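Prophenoloxidase b (Marsupenaeus japonicus, PDB 3WKY) is the hemolymph precursor of a crustacean type 3 copper phenoloxidase, which when activated hydroxylates monophenols and oxidises o-diphenols at a dinuclear copper site. Local coordinates at the interface of chains A and B and the interface of chains A and C. Residues are numbered along the deposited sequence; one frame, centred on the assembly and turned at random. Chains: chain A/B/C, Prophenoloxidase b.

Contact 1: the interface of chains A and B. Residues chain A 295, 299; chain B 284, 288, 371.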
ATOM      1  N   SER A 295       5.691  17.152  -9.347  1.00 11.35           N
ATOM      2  CA  SER A 295       5.506  18.070  -8.217  1.00 12.62           C
ATOM      3  C   SER A 295       5.749  19.520  -8.630  1.00 14.22           C
ATOM      4  O   SER A 295       5.282  20.442  -7.976  1.00 15.68           O
ATOM      5  CB  SER A 295       6.408  17.697  -7.048  1.00 13.53           C
ATOM      6  OG  SER A 295       7.755  17.979  -7.371  1.00 17.21           O
ATOM      7  N   MET A 299       3.063  22.380  -8.004  1.00 12.11           N
ATOM      8  CA  MET A 299       3.312  23.683  -7.386  1.00 12.14           C
ATOM      9  C   MET A 299       2.803  24.845  -8.254  1.00 13.52           C
ATOM     10  O   MET A 299       2.258  25.823  -7.728  1.00 14.25           O
ATOM     11  CB  MET A 299       4.785  23.875  -7.017  1.00 15.56           C
ATOM     12  CG  MET A 299       4.995  25.135  -6.154  1.00 18.91           C
ATOM     13  SD  MET A 299       4.070  25.099  -4.594  1.00 18.23           S
ATOM     14  CE  MET A 299       5.043  23.846  -3.723  1.00 16.28           C
TER
ATOM     15  N   ARG B 284      11.082  21.854  -3.605  1.00 13.91           N
ATOM     16  CA  ARG B 284      10.518  22.941  -4.390  1.00 15.46           C
ATOM     17  C   ARG B 284      10.976  24.251  -3.764  1.00 17.25           C
ATOM     18  O   ARG B 284      10.460  24.690  -2.743  1.00 16.27           O
ATOM     19  CB  ARG B 284       9.004  22.809  -4.458  1.00 17.97           C
ATOM     20  CG  ARG B 284       8.622  21.748  -5.486  1.00 27.04           C
ATOM     21  CD  ARG B 284       7.624  20.773  -4.960  1.00 30.19           C
ATOM     22  NE  ARG B 284       8.161  19.917  -3.907  1.00 23.60           N
ATOM     23  CZ  ARG B 284       7.387  19.135  -3.164  1.00 25.17           C
ATOM     24  NH1 ARG B 284       6.077  19.141  -3.367  1.00 21.22           N
ATOM     25  NH2 ARG B 284       7.911  18.362  -2.223  1.00 19.96           N
ATOM     26  N   LEU B 288      10.756  28.852  -7.380  1.00 18.99           N
ATOM     27  CA  LEU B 288      10.515  27.499  -7.870  1.00 20.98           C
ATOM     28  C   LEU B 288      11.494  27.078  -8.966  1.00 23.13           C
ATOM     29  O   LEU B 288      11.825  25.894  -9.085  1.00 19.19           O
ATOM     30  CB  LEU B 288       9.063  27.363  -8.344  1.00 21.43           C
ATOM     31  CG  LEU B 288       8.554  26.003  -8.824  1.00 23.22           C
ATOM     32  CD1 LEU B 288       8.623  24.975  -7.697  1.00 20.92           C
ATOM     33  CD2 LEU B 288       7.117  26.147  -9.327  1.00 18.49           C
ATOM     34  N   ALA B 371       8.679  21.665   0.471  1.00 16.01           N
ATOM     35  CA  ALA B 371       8.067  22.608  -0.466  1.00 18.86           C
ATOM     36  C   ALA B 371       8.052  24.015   0.114  1.00 18.79           C
ATOM     37  O   ALA B 371       7.422  24.928  -0.452  1.00 18.20           O
ATOM     38  CB  ALA B 371       6.671  22.171  -0.835  1.00 17.32           C
TER
HETATM   39  O   HOH W   1       4.487  20.514  -5.280  1.00 16.25           O
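A:Met299 reaches from helix 294-310 of chain A to B:Leu288, B:Ala371 and the stem of B:Arg284. This is the tightly packed half of the contact. With chi1 at -170° the methionine chain points away from its own backbone N and toward the leucine. CG then lies 3.9 Å from B:Leu288 CD1, with the other methyl branch, CD2, equally near. Both branches of the leucine therefore touch the base of the methionine. Turns at the next two bonds carry the terminal methyl on to B:Ala371. A:Met299 CE ends 3.7 Å from B:Ala371 CB. B:Ala371 CB in turn lies over the centre of one face of the B:Arg284 guanidinium, 3.9 Å above its plane, and probably restricts its movement toward that side.

The half around A:Ser295 is looser and wetter. A:Ser295 OG lies 3.7 Å from B:Arg284 CD, a contact with the aliphatic arm. The charged end meets chain A through water 1, which sits in the guanidinium plane. That water is 2.8 Å from B:Arg284 NH1 and 2.8 Å from the backbone A:Ser295 O.

The whole interface is two-fold symmetric, so the patch has a twin with the chains exchanged. On chain A, both residues lie in the first turns of helix 294-310, within the copper-containing hemocyanin domain. This helix faces loop residues B:Arg284 and B:Ala371 and the 3-10 helix 288-290 of chain B.

Contact 2: the interface of chains A and C. Residues chain A 185, 240-241; chain C 306, 309-310.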
ATOM      1  N   ARG A 185     -17.433   2.789 -26.121  1.00 18.02           N
ATOM      2  CA  ARG A 185     -18.795   3.119 -26.564  1.00 19.68           C
ATOM      3  C   ARG A 185     -18.879   4.526 -27.157  1.00 22.02           C
ATOM      4  O   ARG A 185     -19.786   4.818 -27.945  1.00 19.97           O
ATOM      5  CB  ARG A 185     -19.845   2.971 -25.433  1.00 21.74           C
ATOM      6  CG  ARG A 185     -20.125   1.518 -24.956  1.00 24.38           C
ATOM      7  CD  ARG A 185     -21.629   1.261 -24.627  1.00 20.78           C
ATOM      8  NE  ARG A 185     -22.181   2.031 -23.495  1.00 25.55           N
ATOM      9  CZ  ARG A 185     -21.984   1.749 -22.205  1.00 26.11           C
ATOM     10  NH1 ARG A 185     -21.209   0.722 -21.822  1.00 23.65           N
ATOM     11  NH2 ARG A 185     -22.548   2.508 -21.278  1.00 25.97           N
ATOM     12  N   LEU A 240     -25.290   7.583 -23.809  1.00 16.60           N
ATOM     13  CA  LEU A 240     -24.825   6.218 -23.968  1.00 17.67           C
ATOM     14  C   LEU A 240     -24.885   5.430 -22.651  1.00 18.79           C
ATOM     15  O   LEU A 240     -24.326   4.331 -22.551  1.00 20.26           O
ATOM     16  CB  LEU A 240     -23.381   6.255 -24.489  1.00 14.51           C
ATOM     17  CG  LEU A 240     -23.235   6.756 -25.927  1.00 21.72           C
ATOM     18  CD1 LEU A 240     -21.783   7.162 -26.230  1.00 19.21           C
ATOM     19  CD2 LEU A 240     -23.666   5.669 -26.875  1.00 18.49           C
ATOM     20  N   ASN A 241     -25.554   5.995 -21.648  1.00 18.41           N
ATOM     21  CA  ASN A 241     -25.591   5.395 -20.309  1.00 20.22           C
ATOM     22  C   ASN A 241     -24.210   5.268 -19.670  1.00 23.63           C
ATOM     23  O   ASN A 241     -23.966   4.347 -18.897  1.00 23.40           O
ATOM     24  CB  ASN A 241     -26.317   4.034 -20.318  1.00 18.61           C
ATOM     25  CG  ASN A 241     -27.826   4.187 -20.429  1.00 32.12           C
ATOM     26  OD1 ASN A 241     -28.393   5.121 -19.877  1.00 31.16           O
ATOM     27  ND2 ASN A 241     -28.478   3.277 -21.153  1.00 23.18           N
TER
ATOM     28  N   HIS C 306     -22.692  -4.084 -19.777  1.00 14.41           N
ATOM     29  CA  HIS C 306     -22.742  -3.661 -21.181  1.00 13.91           C
ATOM     30  C   HIS C 306     -24.124  -3.921 -21.788  1.00 16.55           C
ATOM     31  O   HIS C 306     -24.714  -3.031 -22.405  1.00 19.31           O
ATOM     32  CB  HIS C 306     -21.694  -4.386 -22.019  1.00 14.73           C
ATOM     33  CG  HIS C 306     -21.771  -4.069 -23.482  1.00 16.46           C
ATOM     34  ND1 HIS C 306     -21.332  -2.871 -24.010  1.00 21.18           N
ATOM     35  CD2 HIS C 306     -22.231  -4.793 -24.530  1.00 20.55           C
ATOM     36  CE1 HIS C 306     -21.529  -2.870 -25.317  1.00 21.74           C
ATOM     37  NE2 HIS C 306     -22.075  -4.024 -25.659  1.00 22.34           N
ATOM     38  N   ASP C 309     -26.666  -1.603 -20.466  1.00 18.06           N
ATOM     39  CA  ASP C 309     -26.455  -0.229 -20.922  1.00 17.96           C
ATOM     40  C   ASP C 309     -26.845  -0.005 -22.379  1.00 17.46           C
ATOM     41  O   ASP C 309     -27.308   1.092 -22.731  1.00 21.54           O
ATOM     42  CB  ASP C 309     -24.998   0.199 -20.700  1.00 17.31           C
ATOM     43  CG  ASP C 309     -24.638   0.337 -19.220  1.00 22.90           C
ATOM     44  OD1 ASP C 309     -25.551   0.339 -18.367  1.00 22.21           O
ATOM     45  OD2 ASP C 309     -23.426   0.447 -18.908  1.00 21.32           O
ATOM     46  N   VAL C 310     -26.689  -1.028 -23.220  1.00 14.69           N
ATOM     47  CA  VAL C 310     -27.092  -0.900 -24.631  1.00 18.21           C
ATOM     48  C   VAL C 310     -28.502  -1.417 -24.912  1.00 23.76           C
ATOM     49  O   VAL C 310     -29.009  -1.259 -26.027  1.00 19.21           O
ATOM     50  CB  VAL C 310     -26.120  -1.596 -25.603  1.00 19.47           C
ATOM     51  CG1 VAL C 310     -24.711  -1.010 -25.462  1.00 20.05           C
ATOM     52  CG2 VAL C 310     -26.136  -3.132 -25.384  1.00 16.94           C
TER
HETATM   53  O   HOH W   2     -21.165  -0.697 -19.091  1.00 25.97           O
HETATM   54  O   HOH W   3     -19.464  -1.219 -22.699  1.00 28.38           O
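This polar patch belongs to an interface, not an exact two-fold, between two copies of a hemocyanin-family type 3 copper protein. It links chains A and C in the deposited six-copy assembly. Hemocyanins of arthropods commonly form hexamers, so the contact is plausibly biological, although the coordinates alone do not prove it.

A:Arg185 and A:Asn241 of chain A meet the C-terminal end of helix 294-310 of chain C. A nearly straight hydrogen bond runs from the amide A:Asn241 ND2 to the backbone carbonyl C:Asp309 O, at 2.9 Å and 167° at the hydrogen. The donor lies in the carbonyl plane, on a lone pair, and the acceptor lies close to the amide plane. The A:Asn241 CG sits beside its own backbone N (chi1 -75°), with the amide extending toward the helix end.

A:Arg185 is held by its own chain. Its NE and NH2 both grip A:Leu240 O side-on, the bond from A:Arg185 NH2 to A:Leu240 O being 2.8 Å. This two-nitrogen grip would restrict rotation of the guanidinium. Its plane is 57° from that of the C:Asp309 carboxylate, and the two side chains cross at about a right angle. The salt bridge from A:Arg185 NH2 to C:Asp309 OD2 is 3.3 Å, and its hydrogen bond is weak. C:Asp309 CB packs over one guanidinium face, offset toward the rim.

Water extends the polar contact. Water 3 lies 2.8 Å from A:Arg185 NH1 and 2.8 Å from the imidazole C:His306 ND1. Water 2 lies near both A:Arg185 NH1 and the carboxylate C:Asp309 OD2. The proximity of the arginine may disfavour a positive charge on C:His306. On the apolar side, C:Val310 CG1 lies 3.9 Å from A:Arg185 CD.

The C-alpha centres of contact 1 and contact 2 are about 42 Å apart. Chain A takes part in both, with different residues. Helix 294-310 is the shared element. Its first turns, in chain A, serve contact 1, while its last turn, in chain C, serves contact 2. Since every copy carries this helix, one copy can offer its two ends to different neighbours. Contact 1 belongs to a two-fold symmetric interface, whereas contact 2 does not belong to an exact two-fold. The two distinct joints let chain A bridge chains B and C within the six-copy assembly.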